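Local coordinates for possible substrate binding protein of ABC transporter system (Rhodopseudomonas palustris, PDB 3N0X), which probably binds branched-chain amino acids or related small solutes in the periplasm and delivers them to an ABC transporter for uptake, at residues Y255-L269 / G316-F328. Sequence-based numbering, arbitrary orientation. Where two conformers were deposited one is given.
Sequences YYYYDIPKNPINEWL and GMEFDTPKGKMVF
The ammonium group of K323 is gripped by three oxygens: its NZ gives a hydrogen bond of 2.9 Å to Y255 O, on a lone pair in the carbonyl plane, and two more to S338 O and Q337 OE1 of strand 335-345. Lysine suits this buried spot because its long chain, bent at chi3 (47°), carries the charge from the turn to these oxygens. On the way K323 CD lies over one face of the Y255 ring, 4.0 Å from Y255 CE1, and K323 CG meets the Y256 ring obliquely.

On the helix side of the turn, N263 uses both halves of its amide. N263 ND2 donates to P322 O at 3.0 Å, almost perfectly straight (179°), although it stands above that carbonyl's plane. N263 OD1 accepts from N266 N at 2.8 Å, the capping bond at the N-terminus of helix 264-277, with N263 as N-cap. A chi1 of 63° tucks the N263 amide against its own backbone, bringing OD1 to N266 N.

P322, second residue of the type I turn T321-G324 between two hairpin strands, wedges its ring against the helix: P322 CG packs 3.8 Å from L269 CD2 and 4.0 Å from I265 CG2. Proline's restricted phi fits this corner, and G324 supplies the positive phi that ends it. N266 CB lies 3.3 Å from P322 O; N266 OD1 accepts from Y256 OH, and ND2 donates to Y258 O and P261 O.

In this periplasmic binding protein of the leucine-binding family, one asparagine thus both caps helix 264-277 and ties it to the 318-328 hairpin of the antiparallel sheet, while three neutral oxygens solvate the buried ammonium and would be expected to favour its charged form.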
loop_
_atom_site.group_PDB
_atom_site.type_symbol
_atom_site.label_atom_id
_atom_site.label_comp_id
_atom_site.label_asym_id
_atom_site.label_seq_id
_atom_site.Cartn_x
_atom_site.Cartn_y
_atom_site.Cartn_z
ATOM N N TYR A 255 0.830 -5.365 -2.876
ATOM C CA TYR A 255 0.144 -5.165 -1.600
ATOM C C TYR A 255 -1.082 -6.086 -1.470
ATOM O O TYR A 255 -1.423 -6.537 -0.381
ATOM C CB TYR A 255 -0.296 -3.677 -1.533
ATOM C CG TYR A 255 -1.365 -3.321 -0.502
ATOM C CD1 TYR A 255 -1.094 -3.263 0.869
ATOM C CD2 TYR A 255 -2.622 -2.999 -0.912
ATOM C CE1 TYR A 255 -2.079 -2.909 1.789
ATOM C CE2 TYR A 255 -3.618 -2.714 -0.001
ATOM C CZ TYR A 255 -3.337 -2.624 1.345
ATOM O OH TYR A 255 -4.332 -2.273 2.237
ATOM N N TYR A 256 -1.774 -6.312 -2.574
ATOM C CA TYR A 256 -3.031 -7.040 -2.577
ATOM C C TYR A 256 -3.429 -7.455 -3.990
ATOM O O TYR A 256 -3.141 -6.765 -4.959
ATOM C CB TYR A 256 -4.156 -6.182 -1.986
ATOM C CG TYR A 256 -5.506 -6.892 -1.800
ATOM C CD1 TYR A 256 -5.739 -7.774 -0.734
ATOM C CD2 TYR A 256 -6.562 -6.640 -2.672
ATOM C CE1 TYR A 256 -6.986 -8.377 -0.575
ATOM C CE2 TYR A 256 -7.791 -7.230 -2.521
ATOM C CZ TYR A 256 -7.984 -8.134 -1.475
ATOM O OH TYR A 256 -9.231 -8.708 -1.352
ATOM N N TYR A 257 -4.087 -8.605 -4.085
ATOM C CA TYR A 257 -4.854 -9.024 -5.277
ATOM C C TYR A 257 -5.945 -9.902 -4.694
ATOM O O TYR A 257 -5.646 -10.780 -3.902
ATOM C CB TYR A 257 -3.991 -9.742 -6.324
ATOM C CG TYR A 257 -4.779 -10.177 -7.524
ATOM C CD1 TYR A 257 -5.126 -9.261 -8.496
ATOM C CD2 TYR A 257 -5.204 -11.477 -7.671
ATOM C CE1 TYR A 257 -5.871 -9.645 -9.602
ATOM C CE2 TYR A 257 -5.924 -11.885 -8.762
ATOM C CZ TYR A 257 -6.272 -10.968 -9.717
ATOM O OH TYR A 257 -7.037 -11.385 -10.781
ATOM N N TYR A 258 -7.193 -9.650 -5.068
ATOM C CA TYR A 258 -8.331 -10.271 -4.392
ATOM C C TYR A 258 -8.252 -11.788 -4.256
ATOM O O TYR A 258 -8.681 -12.333 -3.246
ATOM C CB TYR A 258 -9.661 -9.864 -5.043
ATOM C CG TYR A 258 -9.860 -10.298 -6.482
ATOM C CD1 TYR A 258 -9.334 -9.558 -7.534
ATOM C CD2 TYR A 258 -10.607 -11.425 -6.783
ATOM C CE1 TYR A 258 -9.533 -9.953 -8.870
ATOM C CE2 TYR A 258 -10.815 -11.826 -8.108
ATOM C CZ TYR A 258 -10.272 -11.088 -9.145
ATOM O OH TYR A 258 -10.462 -11.514 -10.465
ATOM N N ASP A 259 -7.740 -12.468 -5.282
ATOM C CA ASP A 259 -7.802 -13.930 -5.307
ATOM C C ASP A 259 -6.603 -14.560 -4.640
ATOM O O ASP A 259 -6.530 -15.778 -4.555
ATOM C CB ASP A 259 -7.945 -14.459 -6.748
ATOM C CG ASP A 259 -8.552 -15.879 -6.818
ATOM O OD1 ASP A 259 -9.523 -16.152 -6.092
ATOM O OD2 ASP A 259 -8.085 -16.705 -7.643
ATOM N N ILE A 260 -5.650 -13.756 -4.131
ATOM C CA ILE A 260 -4.495 -14.361 -3.464
ATOM C C ILE A 260 -4.702 -14.769 -1.988
ATOM O O ILE A 260 -4.487 -15.932 -1.632
ATOM C CB ILE A 260 -3.197 -13.537 -3.646
ATOM C CG1 ILE A 260 -2.735 -13.606 -5.113
ATOM C CG2 ILE A 260 -2.070 -14.031 -2.746
ATOM C CD1 ILE A 260 -1.454 -12.821 -5.384
ATOM N N PRO A 261 -5.131 -13.847 -1.107
ATOM C CA PRO A 261 -5.174 -14.256 0.300
ATOM C C PRO A 261 -6.319 -15.220 0.562
ATOM O O PRO A 261 -7.459 -14.984 0.121
ATOM C CB PRO A 261 -5.420 -12.948 1.062
ATOM C CG PRO A 261 -5.014 -11.844 0.052
ATOM C CD PRO A 261 -5.412 -12.410 -1.265
ATOM N N LYS A 262 -5.984 -16.304 1.269
ATOM C CA LYS A 262 -6.919 -17.348 1.628
ATOM C C LYS A 262 -7.060 -17.360 3.144
ATOM O O LYS A 262 -6.224 -17.885 3.911
ATOM C CB LYS A 262 -6.442 -18.709 1.092
ATOM C CG LYS A 262 -6.196 -18.759 -0.389
ATOM C CD LYS A 262 -7.392 -18.399 -1.194
ATOM C CE LYS A 262 -7.100 -18.390 -2.675
ATOM N NZ LYS A 262 -8.247 -17.878 -3.475
ATOM N N ASN A 263 -8.088 -16.668 3.591
ATOM C CA ASN A 263 -8.405 -16.586 4.987
ATOM C C ASN A 263 -9.893 -16.207 5.073
ATOM O O ASN A 263 -10.459 -15.744 4.092
ATOM C CB ASN A 263 -7.503 -15.599 5.716
ATOM C CG ASN A 263 -7.666 -14.172 5.210
ATOM O OD1 ASN A 263 -8.721 -13.547 5.415
ATOM N ND2 ASN A 263 -6.649 -13.675 4.530
ATOM N N PRO A 264 -10.524 -16.445 6.226
ATOM C CA PRO A 264 -11.961 -16.261 6.343
ATOM C C PRO A 264 -12.426 -14.834 6.067
ATOM O O PRO A 264 -13.522 -14.637 5.590
ATOM C CB PRO A 264 -12.243 -16.648 7.795
ATOM C CG PRO A 264 -11.211 -17.662 8.112
ATOM C CD PRO A 264 -9.975 -17.178 7.382
ATOM N N ILE A 265 -11.597 -13.862 6.412
ATOM C CA ILE A 265 -11.971 -12.483 6.241
ATOM C C ILE A 265 -11.989 -12.169 4.772
ATOM O O ILE A 265 -12.967 -11.601 4.285
ATOM C CB ILE A 265 -11.022 -11.545 6.989
ATOM C CG1 ILE A 265 -11.107 -11.855 8.494
ATOM C CG2 ILE A 265 -11.388 -10.132 6.704
ATOM C CD1 ILE A 265 -10.513 -10.745 9.400
ATOM N N ASN A 266 -10.899 -12.447 4.078
ATOM C CA ASN A 266 -10.861 -12.169 2.646
ATOM C C ASN A 266 -11.917 -12.962 1.862
ATOM O O ASN A 266 -12.483 -12.477 0.891
ATOM C CB ASN A 266 -9.480 -12.372 2.022
ATOM C CG ASN A 266 -9.355 -11.644 0.702
ATOM O OD1 ASN A 266 -9.656 -10.437 0.628
ATOM N ND2 ASN A 266 -8.907 -12.360 -0.337
ATOM N N GLU A 267 -12.159 -14.199 2.292
ATOM C CA GLU A 267 -13.192 -15.027 1.662
ATOM C C GLU A 267 -14.548 -14.337 1.706
ATOM O O GLU A 267 -15.221 -14.216 0.679
ATOM C CB GLU A 267 -13.226 -16.419 2.325
ATOM C CG GLU A 267 -14.421 -17.304 1.997
ATOM C CD GLU A 267 -14.352 -17.991 0.665
ATOM O OE1 GLU A 267 -13.330 -17.848 -0.057
ATOM O OE2 GLU A 267 -15.362 -18.690 0.348
ATOM N N TRP A 268 -14.922 -13.854 2.883
ATOM C CA TRP A 268 -16.185 -13.131 3.052
ATOM C C TRP A 268 -16.194 -11.840 2.219
ATOM O O TRP A 268 -17.147 -11.542 1.487
ATOM C CB TRP A 268 -16.440 -12.843 4.546
ATOM C CG TRP A 268 -17.742 -12.143 4.753
ATOM C CD1 TRP A 268 -18.986 -12.721 4.799
ATOM C CD2 TRP A 268 -17.948 -10.746 4.929
ATOM N NE1 TRP A 268 -19.949 -11.761 4.970
ATOM C CE2 TRP A 268 -19.340 -10.534 5.061
ATOM C CE3 TRP A 268 -17.099 -9.645 4.956
ATOM C CZ2 TRP A 268 -19.891 -9.267 5.227
ATOM C CZ3 TRP A 268 -17.652 -8.378 5.128
ATOM C CH2 TRP A 268 -19.030 -8.201 5.275
ATOM N N LEU A 269 -15.110 -11.092 2.306
ATOM C CA LEU A 269 -15.021 -9.809 1.606
ATOM C C LEU A 269 -15.185 -9.999 0.099
ATOM O O LEU A 269 -15.988 -9.290 -0.517
ATOM C CB LEU A 269 -13.703 -9.139 1.925
ATOM C CG LEU A 269 -13.448 -7.863 1.079
ATOM C CD1 LEU A 269 -14.474 -6.772 1.290
ATOM C CD2 LEU A 269 -12.037 -7.346 1.418
ATOM N N GLY A 316 2.266 -2.318 19.270
ATOM C CA GLY A 316 2.561 -3.763 19.309
ATOM C C GLY A 316 1.328 -4.644 19.096
ATOM O O GLY A 316 1.425 -5.863 19.252
HETATM N N MSE A 317 0.189 -4.033 18.788
HETATM C CA MSE A 317 -1.090 -4.742 18.699
HETATM C C MSE A 317 -1.236 -5.491 17.380
HETATM O O MSE A 317 -1.163 -4.879 16.309
HETATM C CB MSE A 317 -2.266 -3.776 18.835
HETATM C CG MSE A 317 -3.614 -4.461 19.051
HETATM SE SE MSE A 317 -5.064 -3.181 19.006
HETATM C CE MSE A 317 -5.165 -2.953 17.139
ATOM N N GLU A 318 -1.554 -6.778 17.479
ATOM C CA GLU A 318 -1.933 -7.600 16.318
ATOM C C GLU A 318 -3.416 -7.446 16.015
ATOM O O GLU A 318 -4.235 -7.252 16.928
ATOM C CB GLU A 318 -1.629 -9.067 16.589
ATOM C CG GLU A 318 -0.178 -9.346 16.885
ATOM C CD GLU A 318 0.181 -10.848 16.915
ATOM O OE1 GLU A 318 -0.742 -11.700 16.912
ATOM O OE2 GLU A 318 1.404 -11.153 16.945
ATOM N N PHE A 319 -3.774 -7.469 14.723
ATOM C CA PHE A 319 -5.150 -7.483 14.350
ATOM C C PHE A 319 -5.338 -8.243 13.037
ATOM O O PHE A 319 -4.400 -8.331 12.239
ATOM C CB PHE A 319 -5.721 -6.048 14.260
ATOM C CG PHE A 319 -4.960 -5.111 13.350
ATOM C CD1 PHE A 319 -3.742 -4.568 13.745
ATOM C CD2 PHE A 319 -5.489 -4.726 12.119
ATOM C CE1 PHE A 319 -3.055 -3.706 12.953
ATOM C CE2 PHE A 319 -4.805 -3.882 11.288
ATOM C CZ PHE A 319 -3.556 -3.363 11.678
ATOM N N ASP A 320 -6.539 -8.757 12.837
ATOM C CA ASP A 320 -6.857 -9.593 11.684
ATOM C C ASP A 320 -7.437 -8.720 10.578
ATOM O O ASP A 320 -8.182 -7.751 10.821
ATOM C CB ASP A 320 -7.872 -10.674 12.072
ATOM C CG ASP A 320 -7.343 -11.638 13.087
ATOM O OD1 ASP A 320 -6.155 -12.033 12.974
ATOM O OD2 ASP A 320 -8.155 -12.010 13.968
ATOM N N THR A 321 -7.049 -9.041 9.339
ATOM C CA THR A 321 -7.437 -8.243 8.182
ATOM C C THR A 321 -7.683 -9.170 6.973
ATOM O O THR A 321 -7.416 -10.380 7.049
ATOM C CB THR A 321 -6.319 -7.244 7.786
ATOM O OG1 THR A 321 -5.273 -7.958 7.151
ATOM C CG2 THR A 321 -5.759 -6.461 8.989
ATOM N N PRO A 322 -8.134 -8.608 5.831
ATOM C CA PRO A 322 -8.201 -9.467 4.649
ATOM C C PRO A 322 -6.863 -10.013 4.180
ATOM O O PRO A 322 -6.828 -10.923 3.350
ATOM C CB PRO A 322 -8.774 -8.533 3.547
ATOM C CG PRO A 322 -9.551 -7.489 4.333
ATOM C CD PRO A 322 -8.752 -7.291 5.576
ATOM N N LYS A 323 -5.768 -9.421 4.657
ATOM C CA LYS A 323 -4.434 -9.895 4.364
ATOM C C LYS A 323 -3.852 -10.769 5.481
ATOM O O LYS A 323 -2.624 -10.984 5.564
ATOM C CB LYS A 323 -3.499 -8.708 4.112
ATOM C CG LYS A 323 -3.816 -7.852 2.898
ATOM C CD LYS A 323 -2.828 -6.700 2.687
ATOM C CE LYS A 323 -1.422 -7.161 2.802
ATOM N NZ LYS A 323 -0.409 -6.201 2.294
ATOM N N GLY A 324 -4.717 -11.262 6.359
ATOM C CA GLY A 324 -4.305 -12.021 7.513
ATOM C C GLY A 324 -3.816 -11.066 8.587
ATOM O O GLY A 324 -4.280 -9.921 8.693
ATOM N N LYS A 325 -2.841 -11.513 9.343
ATOM C CA LYS A 325 -2.382 -10.783 10.515
ATOM C C LYS A 325 -1.599 -9.530 10.144
ATOM O O LYS A 325 -0.688 -9.597 9.330
ATOM C CB LYS A 325 -1.479 -11.680 11.357
ATOM C CG LYS A 325 -1.054 -11.041 12.678
HETATM N N MSE A 326 -1.931 -8.417 10.779
HETATM C CA MSE A 326 -1.101 -7.200 10.746
HETATM C C MSE A 326 -0.696 -6.895 12.196
HETATM O O MSE A 326 -1.345 -7.347 13.117
HETATM C CB MSE A 326 -1.826 -6.022 10.128
HETATM C CG MSE A 326 -2.072 -6.154 8.647
HETATM SE SE MSE A 326 -2.586 -4.486 7.922
HETATM C CE MSE A 326 -3.039 -5.095 6.201
ATOM N N VAL A 327 0.398 -6.146 12.374
ATOM C CA VAL A 327 0.799 -5.728 13.709
ATOM C C VAL A 327 1.307 -4.290 13.647
ATOM O O VAL A 327 2.135 -3.933 12.809
ATOM C CB VAL A 327 1.810 -6.721 14.389
ATOM C CG1 VAL A 327 3.124 -6.898 13.573
ATOM C CG2 VAL A 327 2.104 -6.295 15.827
ATOM N N PHE A 328 0.795 -3.446 14.541
ATOM C CA PHE A 328 1.333 -2.079 14.643
ATOM C C PHE A 328 2.653 -2.144 15.393
ATOM O O PHE A 328 2.704 -2.449 16.574
ATOM C CB PHE A 328 0.432 -1.129 15.398
ATOM C CG PHE A 328 -0.820 -0.716 14.662
ATOM C CD1 PHE A 328 -0.790 -0.124 13.393
ATOM C CD2 PHE A 328 -2.049 -0.861 15.277
ATOM C CE1 PHE A 328 -1.926 0.276 12.777
ATOM C CE2 PHE A 328 -3.221 -0.422 14.651
ATOM C CZ PHE A 328 -3.174 0.139 13.408
#